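Local coordinates for protein polyporopepsin (Irpex lacteus, PDB 1WKR) that cleaves peptide bonds with broad specificity and clots milk, acting as a pepsin-like aspartic endopeptidase of the peptidase A1 family, at residues 220-225 and 293-298; 205-210 and 303-308. All blocks are in the same frame, centred on the assembly; numbering follows the deposited sequence.

Contact 1: 220-225 and 293-298; sequences IASDAF and VGDLGS
Asp295 carries most of the side-chain traffic between the end of strand 289-295 and the start of helix 222-232. Its CB lies over one face of the Phe225 ring, 3.8 Å from the centroid and 16° off the ring normal, a CH-pi contact displaced toward the ring's rim. With CG anti to the backbone N (chi1 -165°), OD1 turns to Ser222 while Asp295 OD2 stays beside the ring, 3.4 Å from Phe225 CD2, the carboxylate 40° from the ring plane. OD1 is gripped by two donors: Ser222 OG comes in at 2.7 Å on the syn lone pair, and Gly297 N reaches the same Asp295 OD1 at 2.8 Å from above the carboxylate plane, closing an Asx turn. OD2 takes a hydrogen bond from a water that also donates to Ser222 O. Held at OD1 by Ser222, the first residue of helix 222-232, the carboxylate sits at the helix N terminus, which would probably favour its ionised form. Phe225 CG, also anti to its backbone N, sends the ring against the 293-295 backbone, with Val293 O at the ring edge, 3.5 Å from Phe225 CE1.

Ile220 straddles Asp295 in a parallel bridge, its N donating to Gly294 O at 2.9 Å and its O accepting from Leu296 N in an almost straight bond. Ala221 occupies the N-cap position but has no polar side chain; Ser298 O instead accepts the first-turn N-H, 2.8 Å from Ser222 N. Ile220 CD1 also meets Val293 CG1 at 3.8 Å, the two side chains crossing obliquely. A short parallel strand pairing that runs into a helix N terminus, with an Asx turn beside it, thus anchors helix 222-232 to the sheet in the C-terminal lobe of this pepsin-fold protease.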
loop_
_atom_site.group_PDB
_atom_site.type_symbol
_atom_site.label_atom_id
_atom_site.label_comp_id
_atom_site.label_asym_id
_atom_site.label_seq_id
_atom_site.Cartn_x
_atom_site.Cartn_y
_atom_site.Cartn_z
ATOM N N ILE A 220 11.936 -2.650 6.957
ATOM C CA ILE A 220 13.258 -2.009 6.799
ATOM C C ILE A 220 14.324 -3.032 6.565
ATOM O O ILE A 220 14.209 -4.193 6.998
ATOM C CB ILE A 220 13.571 -1.085 8.048
ATOM C CG1 ILE A 220 13.602 -1.915 9.357
ATOM C CG2 ILE A 220 12.530 0.015 8.114
ATOM C CD1 ILE A 220 13.922 -1.065 10.586
ATOM N N ALA A 221 15.361 -2.625 5.859
ATOM C CA ALA A 221 16.473 -3.527 5.530
ATOM C C ALA A 221 16.996 -4.261 6.759
ATOM O O ALA A 221 16.933 -3.729 7.853
ATOM C CB ALA A 221 17.619 -2.739 4.884
ATOM N N SER A 222 17.514 -5.453 6.544
ATOM C CA SER A 222 17.863 -6.322 7.691
ATOM C C SER A 222 18.834 -5.745 8.650
ATOM O O SER A 222 18.708 -5.961 9.853
ATOM C CB SER A 222 18.417 -7.670 7.102
ATOM O OG SER A 222 17.463 -8.270 6.237
ATOM N N ASP A 223 19.847 -5.011 8.150
ATOM C CA ASP A 223 20.766 -4.365 9.043
ATOM C C ASP A 223 20.143 -3.268 9.867
ATOM O O ASP A 223 20.468 -3.051 11.053
ATOM C CB ASP A 223 22.004 -3.827 8.243
ATOM C CG ASP A 223 21.654 -3.053 6.992
ATOM O OD1 ASP A 223 20.808 -3.446 6.173
ATOM O OD2 ASP A 223 22.236 -1.957 6.746
ATOM N N ALA A 224 19.139 -2.544 9.299
ATOM C CA ALA A 224 18.370 -1.553 10.036
ATOM C C ALA A 224 17.428 -2.207 11.026
ATOM O O ALA A 224 17.287 -1.717 12.160
ATOM C CB ALA A 224 17.561 -0.750 9.011
ATOM N N PHE A 225 16.827 -3.344 10.657
ATOM C CA PHE A 225 15.981 -4.089 11.592
ATOM C C PHE A 225 16.755 -4.551 12.772
ATOM O O PHE A 225 16.285 -4.475 13.922
ATOM C CB PHE A 225 15.381 -5.312 10.844
ATOM C CG PHE A 225 14.360 -6.048 11.642
ATOM C CD1 PHE A 225 13.104 -5.519 11.890
ATOM C CD2 PHE A 225 14.692 -7.320 12.141
ATOM C CE1 PHE A 225 12.174 -6.225 12.592
ATOM C CE2 PHE A 225 13.720 -8.000 12.867
ATOM C CZ PHE A 225 12.449 -7.488 13.069
ATOM N N VAL A 293 6.953 -2.803 12.836
ATOM C CA VAL A 293 8.220 -2.649 12.107
ATOM C C VAL A 293 8.788 -4.009 11.887
ATOM O O VAL A 293 8.995 -4.762 12.880
ATOM C CB VAL A 293 9.191 -1.713 12.864
ATOM C CG1 VAL A 293 10.537 -1.661 12.141
ATOM C CG2 VAL A 293 8.580 -0.334 12.982
ATOM N N GLY A 294 9.020 -4.395 10.653
ATOM C CA GLY A 294 9.518 -5.722 10.282
ATOM C C GLY A 294 10.718 -5.718 9.429
ATOM O O GLY A 294 11.168 -4.642 8.987
ATOM N N ASP A 295 11.238 -6.888 9.150
ATOM C CA ASP A 295 12.443 -7.081 8.373
ATOM C C ASP A 295 12.077 -7.222 6.931
ATOM O O ASP A 295 11.313 -8.143 6.549
ATOM C CB ASP A 295 13.184 -8.331 8.895
ATOM C CG ASP A 295 14.629 -8.423 8.417
ATOM O OD1 ASP A 295 14.958 -7.969 7.326
ATOM O OD2 ASP A 295 15.513 -8.903 9.210
ATOM N N LEU A 296 12.612 -6.367 6.041
ATOM C CA LEU A 296 12.412 -6.494 4.608
ATOM C C LEU A 296 12.971 -7.820 4.042
ATOM O O LEU A 296 12.525 -8.244 2.991
ATOM C CB LEU A 296 13.083 -5.290 3.934
ATOM C CG LEU A 296 12.970 -5.172 2.425
ATOM C CD1 LEU A 296 11.507 -5.124 1.947
ATOM C CD2 LEU A 296 13.739 -3.948 1.952
ATOM N N GLY A 297 14.003 -8.356 4.695
ATOM C CA GLY A 297 14.547 -9.616 4.206
ATOM C C GLY A 297 15.674 -9.448 3.253
ATOM O O GLY A 297 16.073 -10.435 2.563
ATOM N N SER A 298 16.252 -8.273 3.179
ATOM C CA SER A 298 17.412 -7.922 2.355
ATOM C C SER A 298 18.201 -6.821 3.042
ATOM O O SER A 298 17.585 -6.008 3.766
ATOM C CB SER A 298 17.010 -7.512 0.910
ATOM O OG SER A 298 16.039 -6.512 0.949
HETATM O O HOH W 1 17.856 -8.427 10.578
#

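Contact 2: 205-210 and 303-308; sequences SSTAGI and GLDFIN. With SO4 (sulfate ion), chain E.
Phe306 has its CG in the crowded position between backbone N and carbonyl carbon (chi1 64°), which lays the ring across strand 207-210, while Thr207 holds OG1 anti to its own N (chi1 -168°), directing it at Asp305. Gly209 CA makes a CH-pi contact 3.3 Å from the centroid of the Phe306 ring, over its centre, and Thr207 O lies at the ring edge. The fit demands glycine: a CB modelled on Gly209 would collide with Phe306 CG. An alanine in place of Phe306 would remove the ring and with it the CH-pi contact, and would probably loosen the packing of strand 207-210 against 303-308.

Asp305 N bonds to Ala208 O at 2.8 Å, and Asp305 OD2, also held by Gly301 N, receives Thr207 OG1 at 2.7 Å from above the carboxylate plane. Ile210 N reaches Phe306 O at 3.0 Å and Asn308 N reaches Ile210 O at 2.8 Å, the two bonds of a parallel bridge. Strand 306-308 lies between 207-211 and 218-220, the psi arrangement of pepsin-like lobes, with the active-site Asp212 in the loop joining the latter two and touching Ile307. The Ile210 and Ile307 side chains lie side by side, with Ile210 CG1 3.9 Å from Ile307 CG1. At the corner, Ser206 N and OG hold a sulfate ion, probably from the crystallisation liquor.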
loop_
_atom_site.group_PDB
_atom_site.type_symbol
_atom_site.label_atom_id
_atom_site.label_comp_id
_atom_site.label_asym_id
_atom_site.label_seq_id
_atom_site.Cartn_x
_atom_site.Cartn_y
_atom_site.Cartn_z
ATOM N N SER A 205 20.237 4.737 7.219
ATOM C CA SER A 205 20.821 5.892 6.594
ATOM C C SER A 205 20.114 6.221 5.271
ATOM O O SER A 205 19.562 5.278 4.628
ATOM C CB SER A 205 22.343 5.648 6.300
ATOM O OG SER A 205 23.020 5.234 7.536
ATOM N N SER A 206 20.177 7.421 4.838
ATOM C CA SER A 206 19.485 7.891 3.617
ATOM C C SER A 206 19.656 6.896 2.527
ATOM O O SER A 206 20.772 6.505 2.102
ATOM C CB SER A 206 20.115 9.199 3.178
ATOM O OG SER A 206 19.860 10.179 4.144
ATOM N N THR A 207 18.531 6.447 1.965
ATOM C CA THR A 207 18.540 5.390 0.926
ATOM C C THR A 207 17.171 5.356 0.238
ATOM O O THR A 207 16.250 6.079 0.618
ATOM C CB THR A 207 18.863 4.035 1.584
ATOM O OG1 THR A 207 19.153 3.097 0.557
ATOM C CG2 THR A 207 17.692 3.487 2.473
ATOM N N ALA A 208 17.058 4.485 -0.750
ATOM C CA ALA A 208 15.856 4.374 -1.553
ATOM C C ALA A 208 14.963 3.233 -1.057
ATOM O O ALA A 208 15.466 2.197 -0.597
ATOM C CB ALA A 208 16.238 4.126 -3.043
ATOM N N GLY A 209 13.657 3.392 -1.262
ATOM C CA GLY A 209 12.645 2.386 -0.905
ATOM C C GLY A 209 11.317 2.824 -1.427
ATOM O O GLY A 209 11.258 3.757 -2.265
ATOM N N ILE A 210 10.242 2.172 -1.029
ATOM C CA ILE A 210 8.948 2.445 -1.635
ATOM C C ILE A 210 7.854 2.672 -0.627
ATOM O O ILE A 210 7.994 2.323 0.548
ATOM C CB ILE A 210 8.539 1.318 -2.635
ATOM C CG1 ILE A 210 8.104 0.033 -1.900
ATOM C CG2 ILE A 210 9.684 1.036 -3.622
ATOM C CD1 ILE A 210 7.502 -1.043 -2.809
ATOM N N GLY A 303 19.172 -0.695 -3.472
ATOM C CA GLY A 303 18.320 0.207 -4.246
ATOM C C GLY A 303 16.833 0.077 -3.924
ATOM O O GLY A 303 16.027 0.687 -4.642
ATOM N N LEU A 304 16.443 -0.688 -2.904
ATOM C CA LEU A 304 15.037 -0.793 -2.440
ATOM C C LEU A 304 15.212 -1.382 -1.048
ATOM O O LEU A 304 15.316 -2.633 -0.890
ATOM C CB LEU A 304 14.227 -1.650 -3.413
ATOM C CG LEU A 304 12.736 -1.433 -3.258
ATOM C CD1 LEU A 304 11.963 -2.056 -4.453
ATOM C CD2 LEU A 304 12.168 -1.925 -1.971
ATOM N N ASP A 305 15.225 -0.518 -0.051
ATOM C CA ASP A 305 15.752 -0.884 1.281
ATOM C C ASP A 305 14.735 -0.667 2.387
ATOM O O ASP A 305 15.062 -0.811 3.583
ATOM C CB ASP A 305 17.005 -0.056 1.552
ATOM C CG ASP A 305 18.178 -0.333 0.635
ATOM O OD1 ASP A 305 18.171 -1.349 -0.119
ATOM O OD2 ASP A 305 19.156 0.450 0.686
ATOM N N PHE A 306 13.526 -0.283 2.007
ATOM C CA PHE A 306 12.421 -0.153 2.960
ATOM C C PHE A 306 11.092 -0.192 2.198
ATOM O O PHE A 306 11.088 0.124 0.986
ATOM C CB PHE A 306 12.533 1.175 3.820
ATOM C CG PHE A 306 12.428 2.423 2.978
ATOM C CD1 PHE A 306 11.210 2.939 2.572
ATOM C CD2 PHE A 306 13.587 3.095 2.572
ATOM C CE1 PHE A 306 11.107 4.069 1.810
ATOM C CE2 PHE A 306 13.496 4.248 1.813
ATOM C CZ PHE A 306 12.280 4.730 1.433
ATOM N N ILE A 307 10.063 -0.512 2.932
ATOM C CA ILE A 307 8.665 -0.377 2.419
ATOM C C ILE A 307 7.901 0.351 3.524
ATOM O O ILE A 307 7.681 -0.220 4.614
ATOM C CB ILE A 307 8.012 -1.707 2.053
ATOM C CG1 ILE A 307 8.827 -2.447 0.998
ATOM C CG2 ILE A 307 6.608 -1.435 1.549
ATOM C CD1 ILE A 307 8.318 -3.812 0.596
ATOM N N ASN A 308 7.444 1.570 3.237
ATOM C CA ASN A 308 6.518 2.274 4.144
ATOM C C ASN A 308 5.129 1.733 3.809
ATOM O O ASN A 308 4.525 2.105 2.787
ATOM C CB ASN A 308 6.593 3.785 3.962
ATOM C CG ASN A 308 7.932 4.385 4.304
ATOM O OD1 ASN A 308 8.816 3.756 4.891
ATOM N ND2 ASN A 308 8.109 5.662 3.938
HETATM S S SO4 E . 21.676 10.106 7.298
HETATM O O1 SO4 E . 21.151 11.362 7.769
HETATM O O2 SO4 E . 21.956 10.347 5.898
HETATM O O3 SO4 E . 23.003 9.809 7.981
HETATM O O4 SO4 E . 20.770 9.000 7.363
#

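Following the chain from the N terminus, 205-210 comes first, then the connection carrying Asp212, then 220-225. After 67 further residues, 293-298 returns to 220-225 and closes contact 1; 303-308 follows soon after and closes contact 2 on 205-210. Contact 1 is therefore enclosed by the wider loop of contact 2, and the two do not cross. Their centres lie about 10 Å apart, and both reach the same sheet. They also touch directly: Ala221 N is 2.9 Å from Asp305 O, a probable hydrogen bond, and Leu296 CD2 packs on the Leu304-Phe306 backbone. Together they tie helix 222-232 and strand 289-295 to the strands flanking the Asp212 loop.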